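Local coordinates for phosphorylated carbohydrates phosphatase TM_1254 (Thermotoga maritima msb8, PDB 3KBB), which removes phosphate from sugar phosphates such as erythrose 4-phosphate and fructose 6-phosphate, using a divalent metal ion, most actively with cobalt, at residues Y146-L150 and S175-E179; L51-M55 and L64-K68. All coordinates share one frame; numbering follows the deposited sequence.

Contact 1: residues Y146-L150 and S175-E179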
# COMPACT_ATOMS: atom_id res chain seq x y z
N TYR A 146 0.32 6.39 -12.37
CA TYR A 146 1.34 5.63 -13.14
C TYR A 146 1.92 6.43 -14.29
O TYR A 146 3.09 6.28 -14.58
CB TYR A 146 0.77 4.28 -13.61
CG TYR A 146 0.81 3.33 -12.43
CD1 TYR A 146 2.03 2.73 -12.02
CD2 TYR A 146 -0.34 3.04 -11.70
CE1 TYR A 146 2.08 1.89 -10.92
CE2 TYR A 146 -0.30 2.19 -10.58
CZ TYR A 146 0.93 1.63 -10.20
OH TYR A 146 1.01 0.80 -9.10
N LEU A 147 1.11 7.26 -14.94
CA LEU A 147 1.62 8.19 -15.99
C LEU A 147 2.70 9.11 -15.41
O LEU A 147 3.74 9.36 -16.05
CB LEU A 147 0.44 8.96 -16.63
CG LEU A 147 -0.49 8.08 -17.47
CD1 LEU A 147 -1.82 8.86 -17.74
CD2 LEU A 147 0.16 7.58 -18.78
N LEU A 148 2.48 9.61 -14.18
CA LEU A 148 3.47 10.49 -13.53
C LEU A 148 4.75 9.70 -13.16
O LEU A 148 5.87 10.21 -13.32
CB LEU A 148 2.86 11.15 -12.29
CG LEU A 148 3.71 12.21 -11.54
CD1 LEU A 148 4.25 13.27 -12.50
CD2 LEU A 148 2.88 12.82 -10.37
N VAL A 149 4.58 8.46 -12.68
CA VAL A 149 5.76 7.60 -12.41
C VAL A 149 6.57 7.42 -13.70
O VAL A 149 7.82 7.55 -13.65
CB VAL A 149 5.37 6.20 -11.83
CG1 VAL A 149 6.64 5.29 -11.69
CG2 VAL A 149 4.73 6.38 -10.45
N LEU A 150 5.89 7.10 -14.81
CA LEU A 150 6.54 6.92 -16.12
C LEU A 150 7.26 8.19 -16.56
O LEU A 150 8.37 8.15 -17.05
CB LEU A 150 5.56 6.46 -17.19
CG LEU A 150 4.93 5.07 -16.96
CD1 LEU A 150 3.82 4.82 -17.96
CD2 LEU A 150 6.10 4.07 -17.12
N SER A 175 -4.29 0.97 -17.57
CA SER A 175 -4.78 2.15 -18.30
C SER A 175 -3.67 3.12 -18.70
O SER A 175 -3.83 3.81 -19.71
CB SER A 175 -5.89 2.89 -17.55
OG SER A 175 -7.05 2.08 -17.44
N ALA A 176 -2.55 3.12 -17.97
CA ALA A 176 -1.36 3.90 -18.30
C ALA A 176 -0.53 3.24 -19.40
O ALA A 176 0.49 3.78 -19.79
CB ALA A 176 -0.49 4.12 -17.05
N GLY A 177 -0.95 2.06 -19.86
CA GLY A 177 -0.29 1.36 -20.96
C GLY A 177 0.74 0.31 -20.57
O GLY A 177 1.41 -0.27 -21.43
N ILE A 178 0.82 0.03 -19.26
CA ILE A 178 1.76 -0.94 -18.72
C ILE A 178 1.12 -2.35 -18.78
O ILE A 178 0.02 -2.57 -18.26
CB ILE A 178 2.12 -0.61 -17.26
CG1 ILE A 178 2.80 0.77 -17.19
CG2 ILE A 178 3.05 -1.73 -16.65
CD1 ILE A 178 2.97 1.30 -15.77
N GLU A 179 1.83 -3.28 -19.40
CA GLU A 179 1.30 -4.66 -19.54
C GLU A 179 1.78 -5.63 -18.48
O GLU A 179 1.03 -6.52 -18.03
CB GLU A 179 1.60 -5.18 -20.95
CG GLU A 179 0.67 -4.53 -22.00
CD GLU A 179 -0.80 -4.83 -21.79
OE1 GLU A 179 -1.20 -6.02 -21.83
OE2 GLU A 179 -1.58 -3.87 -21.60

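Contact 2: residues L51-M55 and L64-K68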
# COMPACT_ATOMS: atom_id res chain seq x y z
N LEU A 51 -14.59 6.20 10.70
CA LEU A 51 -14.25 6.72 12.02
C LEU A 51 -15.43 7.28 12.80
O LEU A 51 -15.61 6.93 13.97
CB LEU A 51 -13.09 7.73 11.97
CG LEU A 51 -11.72 7.16 11.54
CD1 LEU A 51 -10.60 8.18 11.76
CD2 LEU A 51 -11.39 5.86 12.28
N PRO A 52 -16.24 8.15 12.19
CA PRO A 52 -17.43 8.65 12.89
C PRO A 52 -18.40 7.53 13.30
O PRO A 52 -18.96 7.60 14.39
CB PRO A 52 -18.09 9.58 11.87
CG PRO A 52 -17.01 9.98 10.95
CD PRO A 52 -16.10 8.78 10.85
N ILE A 53 -18.58 6.53 12.44
CA ILE A 53 -19.37 5.35 12.74
C ILE A 53 -18.78 4.59 13.95
O ILE A 53 -19.50 4.22 14.86
CB ILE A 53 -19.49 4.38 11.54
CG1 ILE A 53 -20.36 4.98 10.41
CG2 ILE A 53 -20.07 3.05 11.97
CD1 ILE A 53 -20.35 4.16 9.11
N LEU A 54 -17.48 4.34 13.92
CA LEU A 54 -16.83 3.67 15.04
C LEU A 54 -17.13 4.40 16.34
O LEU A 54 -17.47 3.77 17.35
CB LEU A 54 -15.32 3.57 14.76
CG LEU A 54 -14.38 2.96 15.82
CD1 LEU A 54 -14.67 1.48 16.03
CD2 LEU A 54 -12.93 3.19 15.45
N MSE A 55 -17.01 5.72 16.33
CA MSE A 55 -17.18 6.52 17.53
C MSE A 55 -18.57 6.32 18.10
O MSE A 55 -18.72 6.09 19.29
CB MSE A 55 -16.94 8.01 17.25
CG MSE A 55 -16.92 8.85 18.50
SE MSE A 55 -16.93 10.77 18.01
CE MSE A 55 -18.62 10.84 17.03
N LEU A 64 -15.71 14.68 17.32
CA LEU A 64 -15.09 13.92 16.23
C LEU A 64 -13.61 14.31 16.04
O LEU A 64 -12.76 13.47 15.74
CB LEU A 64 -15.89 14.06 14.92
CG LEU A 64 -15.52 13.15 13.75
CD1 LEU A 64 -15.47 11.67 14.16
CD2 LEU A 64 -16.49 13.35 12.59
N GLU A 65 -13.32 15.60 16.23
CA GLU A 65 -11.98 16.13 16.10
C GLU A 65 -11.03 15.46 17.08
O GLU A 65 -9.94 15.03 16.70
CB GLU A 65 -12.00 17.66 16.31
CG GLU A 65 -10.64 18.26 16.59
CD GLU A 65 -10.62 19.78 16.53
OE1 GLU A 65 -11.69 20.41 16.48
OE2 GLU A 65 -9.50 20.34 16.54
N ASN A 66 -11.46 15.38 18.34
CA ASN A 66 -10.69 14.72 19.38
C ASN A 66 -10.53 13.22 19.10
O ASN A 66 -9.44 12.66 19.29
CB ASN A 66 -11.34 14.94 20.75
CG ASN A 66 -10.98 16.29 21.37
OD1 ASN A 66 -10.01 16.94 20.96
ND2 ASN A 66 -11.76 16.70 22.37
N PHE A 67 -11.61 12.59 18.64
CA PHE A 67 -11.59 11.16 18.31
C PHE A 67 -10.57 10.87 17.21
O PHE A 67 -9.73 9.98 17.36
CB PHE A 67 -12.98 10.69 17.90
CG PHE A 67 -13.08 9.19 17.73
CD1 PHE A 67 -13.15 8.35 18.84
CD2 PHE A 67 -13.11 8.62 16.46
CE1 PHE A 67 -13.25 6.97 18.69
CE2 PHE A 67 -13.21 7.24 16.28
CZ PHE A 67 -13.27 6.41 17.40
N LYS A 68 -10.65 11.64 16.12
CA LYS A 68 -9.75 11.49 14.97
C LYS A 68 -8.30 11.64 15.37
O LYS A 68 -7.43 10.94 14.86
CB LYS A 68 -10.09 12.48 13.86
CG LYS A 68 -11.30 12.08 13.04
CD LYS A 68 -11.50 12.99 11.82
CE LYS A 68 -12.27 14.25 12.19
NZ LYS A 68 -12.65 15.08 11.00

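Contact 1: residues Y146-L150 and S175-E179
The backbones come closest at Leu147 and Ala176, whose CA atoms lie 5.7 Å apart where helix 144-153 passes the C-terminal end of helix 167-175 in the Rossmann-like core of this HAD hydrolase. That end is a Schellman motif: Gly177 takes a positive phi of 95°, which a residue with a CB would reach only by pressing it against the carbonyl O of Ala176, and the chain then turns toward strand 181-184. The single methyl of Ala176 suits the close approach because it fills little space between the backbones. Its CB meets Tyr146 CB at 3.7 Å, and Leu147 CD2 comes to 3.9 Å from the same Ala176 CB. Tyr146 starts toward Ala176, but with CG anti to its own carbonyl carbon (chi1 -79°) the ring leads off along the core, touching Val162 and Ala106, until its OH hydrogen-bonds Glu164 OE2. Its side chain is about 5 Å from that of Asp7, probably the nucleophile as in related enzymes. Ile178, the first side chain beyond the glycine, turns back inward to Val160 and Val162. Its chain crosses that of Tyr146 at about a right angle, with Ile178 CD1 4.1 Å from Tyr146 CD1. Leu150, one helical turn beyond Tyr146, adds a second apolar contact to Ile178: its CD1 approaches Ala176 O at 3.9 Å and lies 4.2 Å from Ile178 CD1.

Contact 2: residues L51-M55 and L64-K68
The Phe67 ring carries Met55 on one face and Leu54 at its edge. Met55, a selenomethionine in this crystal, sets its CB 3.8 Å from the Phe67 ring centroid and only 4° off the normal, a CH-pi contact centred on the ring. In the ring plane, Leu54 CD2 meets Phe67 CZ at 3.8 Å, its chain roughly at right angles to that of Phe67. Leu51 O comes obliquely to within 3.3 Å of Phe67 CE2 while still accepting its helical bond from Met55 N. With CG anti to the backbone N (chi1 -172°), the Met55 chain runs across the ring face, opposite in direction to the Phe67 chain, and carries SE past Phe67 CB to 4.1 Å from Leu64 CA, where it also makes an oblique Met-aromatic contact with the ring. The long, unbranched methionine chain suits a place between an aromatic ring and a helix backbone.

Both helices belong to the helical cap inserted after the first core strand, as in beta-phosphoglucomutase relatives. The axes of the two short segments approach to 10.3 Å at an angle of 101°, a steep crossing whose gap is bridged by the large Phe67. The ring also touches Val26 of helix 19-29 and Ile60 of the intervening loop; replacing it by an alanine is likely to open a gap between the helices and leave Met55 and Leu54 without the surface they pack on.

Pro52, which lacks the N-H for a bond to the preceding turn, sits at a kink of its helix and offers its ring to Leu64: Pro52 CG lies 3.8 Å from Leu64 CD2. At the exposed margin, Lys68 contributes its aliphatic portion, CG lying 4.2 Å from Leu51 CD1.

From the N terminus, strand 3-7 starts the core sheet, and the chain then departs into the helices of the cap. There contact 2 closes a short loop of eight residues, fastening helix 47-57 to the start of helix 64-82. After helix 64-82 the chain returns to the core, where strand 102-106 joins the sheet, and contact 1 later closes a longer excursion of 24 residues that includes strand 160-164 and most of helix 167-175, tying helix 144-153 to the approach to strand 181-184. The two loops follow in series and neither nest nor cross. They lie on opposite sides of the chain's centre, their own centres 36 Å apart, so each secures a separate part: cap and core.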